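Local coordinates for protein putative hydrolase YdeN (PDB 1UXO) that probably acts as a serine hydrolase of the α/β-hydrolase type, although its natural substrate is not established, at residues 97-103 and 149-154; 92-98 and 128-134; 20-25 and 69-73; 52-57 and 78-82. The protein carries 2 engineered substitutions. All coordinates share one frame; numbering follows the deposited sequence.

Contact 1. Residues 97-103 and 149-154; sequences LVSGFAK and DLAQQI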
loop_
_atom_site.group_PDB
_atom_site.type_symbol
_atom_site.label_atom_id
_atom_site.label_comp_id
_atom_site.label_asym_id
_atom_site.label_seq_id
_atom_site.Cartn_x
_atom_site.Cartn_y
_atom_site.Cartn_z
ATOM N N LEU A 97 -1.681 -0.503 3.958
ATOM C CA LEU A 97 -0.263 -0.682 3.653
ATOM C C LEU A 97 0.153 -2.057 4.087
ATOM O O LEU A 97 0.430 -2.286 5.268
ATOM C CB LEU A 97 0.572 0.396 4.321
ATOM C CG LEU A 97 0.041 1.818 4.128
ATOM C CD1 LEU A 97 0.868 2.847 4.905
ATOM C CD2 LEU A 97 0.044 2.178 2.663
ATOM N N VAL A 98 0.202 -2.980 3.119
ATOM C CA VAL A 98 0.640 -4.352 3.386
ATOM C C VAL A 98 2.156 -4.452 3.375
ATOM O O VAL A 98 2.790 -4.142 2.371
ATOM C CB VAL A 98 0.003 -5.354 2.430
ATOM C CG1 VAL A 98 0.260 -6.748 2.903
ATOM C CG2 VAL A 98 -1.507 -5.101 2.370
ATOM N N SER A 99 2.717 -4.826 4.518
ATOM C CA SER A 99 4.165 -4.839 4.748
ATOM C C SER A 99 4.768 -3.477 4.550
ATOM O O SER A 99 5.864 -3.360 3.976
ATOM C CB SER A 99 4.817 -5.850 3.860
ATOM O OG SER A 99 4.172 -7.074 3.970
ATOM N N GLY A 100 4.043 -2.445 4.999
ATOM C CA GLY A 100 4.494 -1.073 4.836
ATOM C C GLY A 100 5.718 -0.731 5.681
ATOM O O GLY A 100 5.936 -1.274 6.799
ATOM N N PHE A 101 6.500 0.204 5.180
ATOM C CA PHE A 101 7.674 0.654 5.878
ATOM C C PHE A 101 7.982 2.091 5.385
ATOM O O PHE A 101 7.524 2.488 4.297
ATOM C CB PHE A 101 8.878 -0.281 5.649
ATOM C CG PHE A 101 9.275 -0.416 4.202
ATOM C CD1 PHE A 101 10.348 0.302 3.683
ATOM C CD2 PHE A 101 8.552 -1.259 3.358
ATOM C CE1 PHE A 101 10.702 0.181 2.345
ATOM C CE2 PHE A 101 8.900 -1.393 2.007
ATOM C CZ PHE A 101 9.964 -0.666 1.489
ATOM N N ALA A 102 8.709 2.852 6.201
ATOM C CA ALA A 102 9.090 4.249 5.869
ATOM C C ALA A 102 10.572 4.561 6.223
ATOM O O ALA A 102 10.924 5.730 6.502
ATOM C CB ALA A 102 8.182 5.226 6.638
ATOM N N LYS A 103 11.418 3.527 6.263
ATOM C CA LYS A 103 12.869 3.673 6.466
ATOM C C LYS A 103 13.622 2.562 5.740
ATOM O O LYS A 103 13.022 1.581 5.275
ATOM C CB LYS A 103 13.241 3.659 7.927
ATOM C CG LYS A 103 12.996 2.333 8.675
ATOM C CD LYS A 103 12.932 2.601 10.158
ATOM C CE LYS A 103 12.697 1.387 10.945
ATOM N NZ LYS A 103 12.701 1.637 12.420
ATOM N N ASP A 149 6.115 0.467 13.671
ATOM C CA ASP A 149 6.663 1.827 13.808
ATOM C C ASP A 149 5.880 2.742 12.900
ATOM O O ASP A 149 5.392 3.780 13.335
ATOM C CB ASP A 149 8.122 1.819 13.358
ATOM C CG ASP A 149 8.895 3.163 13.558
ATOM O OD1 ASP A 149 8.396 4.120 14.219
ATOM O OD2 ASP A 149 10.016 3.369 12.984
ATOM N N LEU A 150 5.708 2.347 11.637
ATOM C CA LEU A 150 4.970 3.170 10.691
ATOM C C LEU A 150 3.500 3.350 11.119
ATOM O O LEU A 150 2.954 4.484 11.057
ATOM C CB LEU A 150 5.043 2.527 9.284
ATOM C CG LEU A 150 4.140 3.139 8.235
ATOM C CD1 LEU A 150 4.453 4.625 8.070
ATOM C CD2 LEU A 150 4.218 2.448 6.926
ATOM N N ALA A 151 2.851 2.241 11.561
ATOM C CA ALA A 151 1.494 2.320 12.054
ATOM C C ALA A 151 1.343 3.355 13.175
ATOM O O ALA A 151 0.385 4.130 13.232
ATOM C CB ALA A 151 0.966 0.946 12.470
ATOM N N GLN A 152 2.305 3.393 14.049
ATOM C CA GLN A 152 2.292 4.429 15.094
ATOM C C GLN A 152 2.470 5.833 14.545
ATOM O O GLN A 152 1.789 6.785 14.981
ATOM C CB GLN A 152 3.384 4.175 16.131
ATOM C CG GLN A 152 3.237 2.898 16.898
ATOM C CD GLN A 152 4.469 2.459 17.637
ATOM O OE1 GLN A 152 5.594 2.972 17.399
ATOM N NE2 GLN A 152 4.302 1.445 18.481
ATOM N N GLN A 153 3.408 6.004 13.640
ATOM C CA GLN A 153 3.706 7.323 13.070
ATOM C C GLN A 153 2.498 7.944 12.340
ATOM O O GLN A 153 2.299 9.173 12.356
ATOM C CB GLN A 153 4.865 7.182 12.100
ATOM C CG GLN A 153 6.164 6.909 12.799
ATOM C CD GLN A 153 7.291 6.663 11.854
ATOM O OE1 GLN A 153 7.131 5.951 10.846
ATOM N NE2 GLN A 153 8.459 7.271 12.148
ATOM N N ILE A 154 1.714 7.092 11.677
ATOM C CA ILE A 154 0.552 7.550 10.919
ATOM C C ILE A 154 -0.795 7.144 11.526
ATOM O O ILE A 154 -1.788 7.190 10.831
ATOM C CB ILE A 154 0.610 7.167 9.392
ATOM C CG1 ILE A 154 0.491 5.643 9.177
ATOM C CG2 ILE A 154 1.872 7.773 8.726
ATOM C CD1 ILE A 154 0.142 5.256 7.736
#

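Contact 2. Residues 92-98 and 128-134; sequences LGGIILV and AKHRAVI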
loop_
_atom_site.group_PDB
_atom_site.type_symbol
_atom_site.label_atom_id
_atom_site.label_comp_id
_atom_site.label_asym_id
_atom_site.label_seq_id
_atom_site.Cartn_x
_atom_site.Cartn_y
_atom_site.Cartn_z
ATOM N N LEU A 92 -8.828 11.168 0.950
ATOM C CA LEU A 92 -9.208 9.902 0.350
ATOM C C LEU A 92 -9.934 8.989 1.320
ATOM O O LEU A 92 -9.868 9.146 2.536
ATOM C CB LEU A 92 -7.926 9.200 -0.172
ATOM C CG LEU A 92 -7.087 9.961 -1.187
ATOM C CD1 LEU A 92 -6.097 9.053 -1.811
ATOM C CD2 LEU A 92 -7.913 10.698 -2.256
ATOM N N GLY A 93 -10.674 8.024 0.775
ATOM C CA GLY A 93 -11.398 7.074 1.578
ATOM C C GLY A 93 -10.493 6.321 2.543
ATOM O O GLY A 93 -10.831 6.151 3.699
ATOM N N GLY A 94 -9.324 5.886 2.060
ATOM C CA GLY A 94 -8.407 5.189 2.929
ATOM C C GLY A 94 -7.252 4.560 2.231
ATOM O O GLY A 94 -7.186 4.521 0.989
ATOM N N ILE A 95 -6.323 4.085 3.056
ATOM C CA ILE A 95 -5.116 3.382 2.610
ATOM C C ILE A 95 -4.877 2.150 3.477
ATOM O O ILE A 95 -5.162 2.123 4.707
ATOM C CB ILE A 95 -3.859 4.295 2.648
ATOM C CG1 ILE A 95 -3.524 4.765 4.061
ATOM C CG2 ILE A 95 -3.946 5.463 1.688
ATOM C CD1 ILE A 95 -2.256 5.648 4.107
ATOM N N ILE A 96 -4.425 1.091 2.828
ATOM C CA ILE A 96 -4.000 -0.093 3.508
ATOM C C ILE A 96 -2.598 -0.415 3.024
ATOM O O ILE A 96 -2.368 -0.554 1.816
ATOM C CB ILE A 96 -4.936 -1.245 3.231
ATOM C CG1 ILE A 96 -6.350 -0.949 3.727
ATOM C CG2 ILE A 96 -4.468 -2.476 3.939
ATOM C CD1 ILE A 96 -7.370 -2.065 3.379
ATOM N N LEU A 97 -1.681 -0.503 3.958
ATOM C CA LEU A 97 -0.263 -0.682 3.653
ATOM C C LEU A 97 0.153 -2.057 4.087
ATOM O O LEU A 97 0.430 -2.286 5.268
ATOM C CB LEU A 97 0.572 0.396 4.321
ATOM C CG LEU A 97 0.041 1.818 4.128
ATOM C CD1 LEU A 97 0.868 2.847 4.905
ATOM C CD2 LEU A 97 0.044 2.178 2.663
ATOM N N VAL A 98 0.202 -2.980 3.119
ATOM C CA VAL A 98 0.640 -4.352 3.386
ATOM C C VAL A 98 2.156 -4.452 3.375
ATOM O O VAL A 98 2.790 -4.142 2.371
ATOM C CB VAL A 98 0.003 -5.354 2.430
ATOM C CG1 VAL A 98 0.260 -6.748 2.903
ATOM C CG2 VAL A 98 -1.507 -5.101 2.370
ATOM N N ALA A 128 -6.075 10.593 4.310
ATOM C CA ALA A 128 -6.721 9.277 4.248
ATOM C C ALA A 128 -7.608 9.070 5.458
ATOM O O ALA A 128 -7.131 8.999 6.589
ATOM C CB ALA A 128 -5.704 8.195 4.102
ATOM N N LYS A 129 -8.912 8.966 5.232
ATOM C CA LYS A 129 -9.850 8.865 6.361
ATOM C C LYS A 129 -9.647 7.618 7.217
ATOM O O LYS A 129 -9.708 7.660 8.455
ATOM C CB LYS A 129 -11.292 8.974 5.831
ATOM C CG LYS A 129 -12.383 8.853 6.851
ATOM C CD LYS A 129 -13.775 9.019 6.203
ATOM C CE LYS A 129 -14.864 9.282 7.249
ATOM N NZ LYS A 129 -16.248 8.811 6.795
ATOM N N HIS A 130 -9.438 6.501 6.559
ATOM C CA HIS A 130 -9.218 5.236 7.204
ATOM C C HIS A 130 -7.824 4.732 6.868
ATOM O O HIS A 130 -7.433 4.765 5.722
ATOM C CB HIS A 130 -10.267 4.235 6.709
ATOM C CG HIS A 130 -11.685 4.643 7.034
ATOM N ND1 HIS A 130 -12.211 4.551 8.297
ATOM C CD2 HIS A 130 -12.674 5.124 6.241
ATOM C CE1 HIS A 130 -13.467 5.001 8.283
ATOM N NE2 HIS A 130 -13.781 5.336 7.040
ATOM N N ARG A 131 -7.069 4.308 7.867
ATOM C CA ARG A 131 -5.669 3.868 7.647
ATOM C C ARG A 131 -5.365 2.573 8.402
ATOM O O ARG A 131 -5.695 2.462 9.578
ATOM C CB ARG A 131 -4.700 4.961 8.066
ATOM C CG ARG A 131 -5.008 6.366 7.537
ATOM C CD ARG A 131 -4.145 7.515 8.153
ATOM N NE ARG A 131 -4.437 7.612 9.586
ATOM C CZ ARG A 131 -5.523 8.184 10.121
ATOM N NH1 ARG A 131 -6.457 8.747 9.340
ATOM N NH2 ARG A 131 -5.675 8.185 11.448
ATOM N N ALA A 132 -4.706 1.645 7.714
ATOM C CA ALA A 132 -4.288 0.377 8.288
ATOM C C ALA A 132 -2.990 -0.096 7.686
ATOM O O ALA A 132 -2.660 0.236 6.521
ATOM C CB ALA A 132 -5.359 -0.694 8.088
ATOM N N VAL A 133 -2.244 -0.791 8.528
ATOM C CA VAL A 133 -1.022 -1.533 8.174
ATOM C C VAL A 133 -1.225 -3.028 8.511
ATOM O O VAL A 133 -1.670 -3.405 9.623
ATOM C CB VAL A 133 0.176 -1.010 8.929
ATOM C CG1 VAL A 133 1.428 -1.840 8.625
ATOM C CG2 VAL A 133 0.404 0.442 8.620
ATOM N N ILE A 134 -0.968 -3.890 7.535
ATOM C CA ILE A 134 -1.052 -5.340 7.738
ATOM C C ILE A 134 0.354 -5.864 7.602
ATOM O O ILE A 134 1.029 -5.580 6.603
ATOM C CB ILE A 134 -1.932 -5.957 6.664
ATOM C CG1 ILE A 134 -3.328 -5.306 6.749
ATOM C CG2 ILE A 134 -1.934 -7.469 6.799
ATOM C CD1 ILE A 134 -4.351 -5.775 5.756
#

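Contact 3. Residues 20-25 and 69-73; sequences HWFPWL and LVAHS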
loop_
_atom_site.group_PDB
_atom_site.type_symbol
_atom_site.label_atom_id
_atom_site.label_comp_id
_atom_site.label_asym_id
_atom_site.label_seq_id
_atom_site.Cartn_x
_atom_site.Cartn_y
_atom_site.Cartn_z
ATOM N N HIS A 20 1.272 -12.353 -6.823
ATOM C CA HIS A 20 0.809 -12.366 -5.430
ATOM C C HIS A 20 -0.729 -12.431 -5.361
ATOM O O HIS A 20 -1.367 -13.192 -6.136
ATOM C CB HIS A 20 1.500 -11.200 -4.639
ATOM C CG HIS A 20 2.977 -11.135 -4.894
ATOM N ND1 HIS A 20 3.735 -12.266 -5.031
ATOM C CD2 HIS A 20 3.820 -10.095 -5.072
ATOM C CE1 HIS A 20 4.982 -11.931 -5.318
ATOM N NE2 HIS A 20 5.057 -10.614 -5.328
ATOM N N TRP A 21 -1.299 -11.615 -4.504
ATOM C CA TRP A 21 -2.735 -11.626 -4.177
ATOM C C TRP A 21 -3.547 -10.539 -4.918
ATOM O O TRP A 21 -4.744 -10.371 -4.646
ATOM C CB TRP A 21 -2.926 -11.533 -2.653
ATOM C CG TRP A 21 -1.976 -10.636 -1.988
ATOM C CD1 TRP A 21 -0.732 -10.974 -1.508
ATOM C CD2 TRP A 21 -2.118 -9.227 -1.770
ATOM N NE1 TRP A 21 -0.106 -9.871 -1.011
ATOM C CE2 TRP A 21 -0.926 -8.785 -1.159
ATOM C CE3 TRP A 21 -3.126 -8.287 -2.039
ATOM C CZ2 TRP A 21 -0.709 -7.452 -0.808
ATOM C CZ3 TRP A 21 -2.909 -6.948 -1.672
ATOM C CH2 TRP A 21 -1.693 -6.558 -1.064
ATOM N N PHE A 22 -2.919 -9.809 -5.848
ATOM C CA PHE A 22 -3.582 -8.652 -6.462
ATOM C C PHE A 22 -4.759 -9.083 -7.367
ATOM O O PHE A 22 -5.843 -8.513 -7.284
ATOM C CB PHE A 22 -2.579 -7.665 -7.210
ATOM C CG PHE A 22 -1.244 -7.463 -6.495
ATOM C CD1 PHE A 22 -1.202 -7.150 -5.110
ATOM C CD2 PHE A 22 -0.020 -7.622 -7.155
ATOM C CE1 PHE A 22 0.023 -6.972 -4.459
ATOM C CE2 PHE A 22 1.177 -7.426 -6.491
ATOM C CZ PHE A 22 1.196 -7.129 -5.139
ATOM N N PRO A 23 -4.554 -10.055 -8.246
ATOM C CA PRO A 23 -5.670 -10.533 -9.066
ATOM C C PRO A 23 -6.770 -11.057 -8.189
ATOM O O PRO A 23 -7.911 -10.660 -8.447
ATOM C CB PRO A 23 -5.064 -11.646 -9.943
ATOM C CG PRO A 23 -3.613 -11.366 -9.908
ATOM C CD PRO A 23 -3.257 -10.687 -8.623
ATOM N N TRP A 24 -6.447 -11.845 -7.160
ATOM C CA TRP A 24 -7.522 -12.327 -6.258
ATOM C C TRP A 24 -8.332 -11.151 -5.660
ATOM O O TRP A 24 -9.576 -11.179 -5.601
ATOM C CB TRP A 24 -6.975 -13.187 -5.164
ATOM C CG TRP A 24 -8.059 -13.741 -4.233
ATOM C CD1 TRP A 24 -8.723 -14.905 -4.386
ATOM C CD2 TRP A 24 -8.556 -13.148 -3.048
ATOM N NE1 TRP A 24 -9.608 -15.081 -3.360
ATOM C CE2 TRP A 24 -9.549 -13.988 -2.544
ATOM C CE3 TRP A 24 -8.276 -11.961 -2.362
ATOM C CZ2 TRP A 24 -10.247 -13.703 -1.365
ATOM C CZ3 TRP A 24 -8.987 -11.675 -1.175
ATOM C CH2 TRP A 24 -9.960 -12.531 -0.719
ATOM N N LEU A 25 -7.623 -10.146 -5.175
ATOM C CA LEU A 25 -8.318 -9.025 -4.517
ATOM C C LEU A 25 -9.207 -8.260 -5.505
ATOM O O LEU A 25 -10.364 -7.948 -5.197
ATOM C CB LEU A 25 -7.314 -8.109 -3.865
ATOM C CG LEU A 25 -7.860 -6.857 -3.195
ATOM C CD1 LEU A 25 -8.831 -7.219 -2.112
ATOM C CD2 LEU A 25 -6.699 -6.155 -2.553
ATOM N N LEU A 69 -6.592 3.190 -1.540
ATOM C CA LEU A 69 -5.323 2.710 -2.049
ATOM C C LEU A 69 -4.819 1.549 -1.181
ATOM O O LEU A 69 -4.663 1.693 0.043
ATOM C CB LEU A 69 -4.273 3.847 -2.050
ATOM C CG LEU A 69 -4.671 5.227 -2.604
ATOM C CD1 LEU A 69 -3.566 6.273 -2.424
ATOM C CD2 LEU A 69 -5.020 5.047 -4.107
ATOM N N VAL A 70 -4.536 0.432 -1.819
ATOM C CA VAL A 70 -3.987 -0.748 -1.180
ATOM C C VAL A 70 -2.612 -0.948 -1.797
ATOM O O VAL A 70 -2.489 -1.104 -3.003
ATOM C CB VAL A 70 -4.860 -1.983 -1.440
ATOM C CG1 VAL A 70 -4.202 -3.285 -0.861
ATOM C CG2 VAL A 70 -6.252 -1.739 -0.883
ATOM N N ALA A 71 -1.594 -0.980 -0.974
ATOM C CA ALA A 71 -0.224 -1.102 -1.468
ATOM C C ALA A 71 0.497 -2.227 -0.774
ATOM O O ALA A 71 0.162 -2.552 0.378
ATOM C CB ALA A 71 0.501 0.214 -1.233
ATOM N N HIS A 72 1.494 -2.798 -1.480
ATOM C CA HIS A 72 2.315 -3.830 -0.948
ATOM C C HIS A 72 3.791 -3.438 -0.989
ATOM O O HIS A 72 4.304 -2.940 -2.010
ATOM C CB HIS A 72 2.113 -5.151 -1.715
ATOM C CG HIS A 72 2.897 -6.313 -1.140
ATOM N ND1 HIS A 72 3.651 -7.152 -1.937
ATOM C CD2 HIS A 72 2.997 -6.806 0.126
ATOM C CE1 HIS A 72 4.213 -8.085 -1.178
ATOM N NE2 HIS A 72 3.830 -7.909 0.071
ATOM N N SER A 73 4.417 -3.580 0.166
ATOM C CA SER A 73 5.857 -3.434 0.333
ATOM C C SER A 73 6.346 -2.064 -0.186
ATOM O O SER A 73 5.869 -1.008 0.312
ATOM C CB SER A 73 6.545 -4.675 -0.274
ATOM O OG SER A 73 7.896 -4.765 0.184
#

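Contact 4. Residues 52-57 and 78-82; sequences WLDTLS and AILRF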
loop_
_atom_site.group_PDB
_atom_site.type_symbol
_atom_site.label_atom_id
_atom_site.label_comp_id
_atom_site.label_asym_id
_atom_site.label_seq_id
_atom_site.Cartn_x
_atom_site.Cartn_y
_atom_site.Cartn_z
ATOM N N TRP A 52 7.989 6.248 -10.208
ATOM C CA TRP A 52 6.799 5.666 -9.575
ATOM C C TRP A 52 5.790 6.825 -9.258
ATOM O O TRP A 52 4.552 6.690 -9.522
ATOM C CB TRP A 52 7.171 4.849 -8.331
ATOM C CG TRP A 52 7.689 3.498 -8.654
ATOM C CD1 TRP A 52 8.486 3.145 -9.710
ATOM C CD2 TRP A 52 7.421 2.281 -7.931
ATOM N NE1 TRP A 52 8.730 1.797 -9.682
ATOM C CE2 TRP A 52 8.095 1.242 -8.601
ATOM C CE3 TRP A 52 6.681 1.966 -6.771
ATOM C CZ2 TRP A 52 8.034 -0.101 -8.191
ATOM C CZ3 TRP A 52 6.608 0.645 -6.378
ATOM C CH2 TRP A 52 7.287 -0.381 -7.088
ATOM N N LEU A 53 6.286 7.932 -8.683
ATOM C CA LEU A 53 5.416 9.090 -8.438
ATOM C C LEU A 53 4.783 9.673 -9.710
ATOM O O LEU A 53 3.606 10.031 -9.703
ATOM C CB LEU A 53 6.177 10.187 -7.675
ATOM C CG LEU A 53 6.651 9.818 -6.253
ATOM C CD1 LEU A 53 7.420 11.021 -5.622
ATOM C CD2 LEU A 53 5.537 9.360 -5.376
ATOM N N ASP A 54 5.552 9.758 -10.780
ATOM C CA ASP A 54 5.017 10.222 -12.094
ATOM C C ASP A 54 3.921 9.290 -12.606
ATOM O O ASP A 54 2.906 9.755 -13.078
ATOM C CB ASP A 54 6.112 10.328 -13.165
ATOM C CG ASP A 54 7.042 11.494 -12.947
ATOM O OD1 ASP A 54 6.714 12.442 -12.218
ATOM O OD2 ASP A 54 8.167 11.527 -13.474
ATOM N N THR A 55 4.078 7.965 -12.450
ATOM C CA THR A 55 3.017 7.044 -12.820
ATOM C C THR A 55 1.776 7.230 -11.966
ATOM O O THR A 55 0.643 7.293 -12.484
ATOM C CB THR A 55 3.543 5.599 -12.778
ATOM O OG1 THR A 55 4.612 5.453 -13.687
ATOM C CG2 THR A 55 2.553 4.622 -13.270
ATOM N N LEU A 56 1.941 7.338 -10.640
ATOM C CA LEU A 56 0.770 7.565 -9.832
ATOM C C LEU A 56 0.015 8.853 -10.253
ATOM O O LEU A 56 -1.211 8.923 -10.196
ATOM C CB LEU A 56 1.158 7.630 -8.342
ATOM C CG LEU A 56 1.667 6.290 -7.762
ATOM C CD1 LEU A 56 2.503 6.482 -6.484
ATOM C CD2 LEU A 56 0.495 5.284 -7.554
ATOM N N SER A 57 0.767 9.876 -10.642
ATOM C CA SER A 57 0.194 11.161 -10.987
ATOM C C SER A 57 -0.704 11.069 -12.238
ATOM O O SER A 57 -1.593 11.899 -12.395
ATOM C CB SER A 57 1.300 12.225 -11.092
ATOM O OG SER A 57 1.714 12.241 -12.447
ATOM N N ALA A 78 6.064 4.648 -1.529
ATOM C CA ALA A 78 5.727 5.381 -2.708
ATOM C C ALA A 78 4.415 6.153 -2.597
ATOM O O ALA A 78 4.376 7.356 -2.853
ATOM C CB ALA A 78 5.692 4.455 -3.926
ATOM N N ILE A 79 3.373 5.496 -2.145
ATOM C CA ILE A 79 2.098 6.212 -2.036
ATOM C C ILE A 79 2.166 7.224 -0.856
ATOM O O ILE A 79 1.510 8.244 -0.910
ATOM C CB ILE A 79 0.871 5.265 -1.940
ATOM C CG1 ILE A 79 0.899 4.379 -0.749
ATOM C CG2 ILE A 79 0.586 4.513 -3.280
ATOM C CD1 ILE A 79 -0.603 3.756 -0.512
ATOM N N LEU A 80 2.983 6.965 0.177
ATOM C CA LEU A 80 3.158 7.947 1.266
ATOM C C LEU A 80 3.797 9.247 0.728
ATOM O O LEU A 80 3.348 10.384 1.038
ATOM C CB LEU A 80 3.991 7.380 2.450
ATOM C CG LEU A 80 3.354 6.229 3.225
ATOM C CD1 LEU A 80 4.310 5.694 4.248
ATOM C CD2 LEU A 80 2.037 6.618 3.827
ATOM N N ARG A 81 4.830 9.100 -0.088
ATOM C CA ARG A 81 5.432 10.263 -0.717
ATOM C C ARG A 81 4.462 10.967 -1.643
ATOM O O ARG A 81 4.458 12.196 -1.729
ATOM C CB ARG A 81 6.679 9.897 -1.444
ATOM C CG ARG A 81 7.795 9.501 -0.560
ATOM C CD ARG A 81 8.344 10.741 0.218
ATOM N NE ARG A 81 9.437 10.331 1.044
ATOM C CZ ARG A 81 9.850 10.942 2.127
ATOM N NH1 ARG A 81 9.296 12.086 2.545
ATOM N NH2 ARG A 81 10.854 10.369 2.776
ATOM N N PHE A 82 3.674 10.193 -2.384
ATOM C CA PHE A 82 2.639 10.743 -3.259
ATOM C C PHE A 82 1.648 11.583 -2.493
ATOM O O PHE A 82 1.320 12.720 -2.899
ATOM C CB PHE A 82 1.975 9.576 -3.991
ATOM C CG PHE A 82 0.994 9.959 -4.999
ATOM C CD1 PHE A 82 1.359 10.665 -6.128
ATOM C CD2 PHE A 82 -0.349 9.563 -4.840
ATOM C CE1 PHE A 82 0.370 11.005 -7.092
ATOM C CE2 PHE A 82 -1.324 9.878 -5.817
ATOM C CZ PHE A 82 -0.941 10.608 -6.930
#

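Contact 1. Residues 97-103 and 149-154
In this α/β-hydrolase fold, L97, near the C-terminal end of the central strand 92-98, and the loop that follows it rest against helix 144-153, with L150 and I154 facing them. L150 has the largest part in the contact. Its CG stands anti to the backbone N (chi1 170°), which sends both methyls from the helix into the loop. L150 CD2 presses on main chain, 3.6 Å from F101 N and almost as near to G100 C, while L150 CD1 lies 4.0 Å from A102 CB. F101 N is buried here and finds no polar partner in the model. L97 crosses L150 at about a right angle, bringing L97 CD1 within 3.9 Å of L150 CD2. The same methyl of L97 meets I154 CD1 tip to tip at 3.8 Å. A type II turn from L97 to G100 swings the chain off the strand. At its last position a side chain would be squeezed between L97 CB and L150 CD2, a good reason for glycine. At the outer end, K103 stretches out and crosses D149, K103 NZ reaching D149 OD2 at 3.2 Å from the anti side, tilted somewhat out of the carboxylate plane. D149 is modelled in two conformers, so this salt bridge is tentative; K103 also makes a cation-pi contact with F146. F101 points the other way, its side chain about 4 Å from that of S73, the predicted nucleophile, consistent with a loop at the C-terminal end of a parallel strand, where α/β hydrolases, like other parallel α/β folds, place the active site.

Contact 2. Residues 92-98 and 128-134
I95 and R131 lie side by side on one face of the sheet and cross at a slant, the aliphatic part of the arginine passing over the isoleucine with R131 CG 4.1 Å from I95 CG1. A128 CB fits against the same isoleucine, 4.0 Å from I95 CG2, and L97 pairs with V133 further along this face. The other face carries I96, V98, A132 and I134: I134 CD1 leans across I96 CG2 at 3.8 Å, and helix 177-188 covers I96, A132 and I134 with L183, Y186 and V179, while V98 meets W21 and F167. Also on this side, H130 turns its ring edge to G93 O, with CD2 3.3 Å from that oxygen, and stacks on Y186. Strands 92-98 and 128-136 run parallel, joined through helix 121-127 in a beta-alpha-beta crossover of the α/β-hydrolase sheet. I95 N and L97 N give hydrogen bonds to H130 O and A132 O, while I95 O and L97 O accept from A132 N and I134 N. I134 N approaches L97 O from above the carbonyl plane. A bend at chi3 (-64°) turns the R131 guanidinium back toward its own strand, where NH1 meets A128 O at 2.8 Å, in the guanidinium plane. R131 NE and NH2 bind I154 O and D155 O, so three main-chain oxygens fix the orientation of the group. A leucine here would probably leave all three carbonyls without their donor and release the tie to the end of helix 144-153. At G94, whose CA is 3.0 Å from H130 O, a side chain would collide with that oxygen.

Contact 3. Residues 20-25 and 69-73
F22 and H72 mark the nearest approach of the backbones, yet their CA atoms are 9.4 Å apart, so side chains alone bridge the gap. W21, at the N-cap of helix 22-31, turns its edge toward the face of H72, the five-membered ring of W21 and the H72 ring 5.4 Å apart between centroids, planes at 74°. H20 completes an aromatic cluster, oblique to H72. F22 adds an edge, F22 CE1 lying 3.9 Å from H72 CB. W21 CZ3 touches V70 CG1 at 4.0 Å, and L25 CD2 meets that methyl tip to tip. H72 CG, anti to the backbone N (chi1 -176°), carries the imidazole among these rings, and H72 NE2 bonds to H166 O. Replacing W21 with an alanine would probably open a gap against V70 and leave the imidazole without the edge that meets its face, less closely held. Strand 67-72 runs into S73, which like H166 is predicted catalytic and whose positive phi (55°) is consistent with the nucleophile elbow of α/β hydrolases. Helix 22-31 packs on this strand, with I9 of strand 6-10 against F22 and L25, V98 touching W21 and H72, and helix 177-188 reaching V70 and L25.

Contact 4. Residues 52-57 and 78-82
One face of the F82 ring is taken by L56, whose CB sits over the ring centre, 3.7 Å from the centroid and 14° off the normal, a CH-pi contact. These two side chains lie between helices 49-57 and 75-84 of the α/β-hydrolase fold; the second helix follows closely on the predicted nucleophile S73, as the helix after the nucleophile elbow does in this fold. Obliquely to the same ring lie L53 O and S57 N, the latter 3.7 Å from F82 CE1. The other flat group, W52, offers its edge: A78 CB lies near the indole plane, 3.9 Å from W52 CE3. Outside the contact, F114 meets W52 edge-to-face and W52 NE1 bonds to P42 O. The axes of the short segments pass 9.8 Å apart and cross at -65°. F82 reaches across because its CG is anti to the backbone N (chi1 -175°), laying the ring on helix 49-57. L56 answers obliquely, and its branch goes on inward: L56 CD1 touches F82 CB at 4.0 Å and also the CG2 methyl of I79, which turns its other side to L69 and A71 of the sheet. R81 touches with its base alone; the chain bends at chi2, and the guanidinium leaves for G117 O, S118 O and E84. L53 CD2 touches R81 CB and F82 CB. The same methyl lies against the helical hydrogen bond from F82 N to A78 O, 3.4 Å from A78 O and 3.6 Å from F82 N.

Overall arrangement
Contacts 2, 3 and 4 are buried, whereas contact 1 is only partly so, and its charged pair lies toward solvent. Contact 2 is a buried strand pair inside the sheet and the one held by a regular set of main-chain hydrogen bonds; the others add side-chain packing around it. Contacts 1 and 2 share L97 and V98. V98 also bonds through its backbone to A71 and S73, bringing in contact 3, an aromatic cluster beside the predicted catalytic residues. Contact 4 is largely apolar and joins two helices; its I79 also reaches L97 of contacts 1 and 2, so the helix after S73 packs on the same strand.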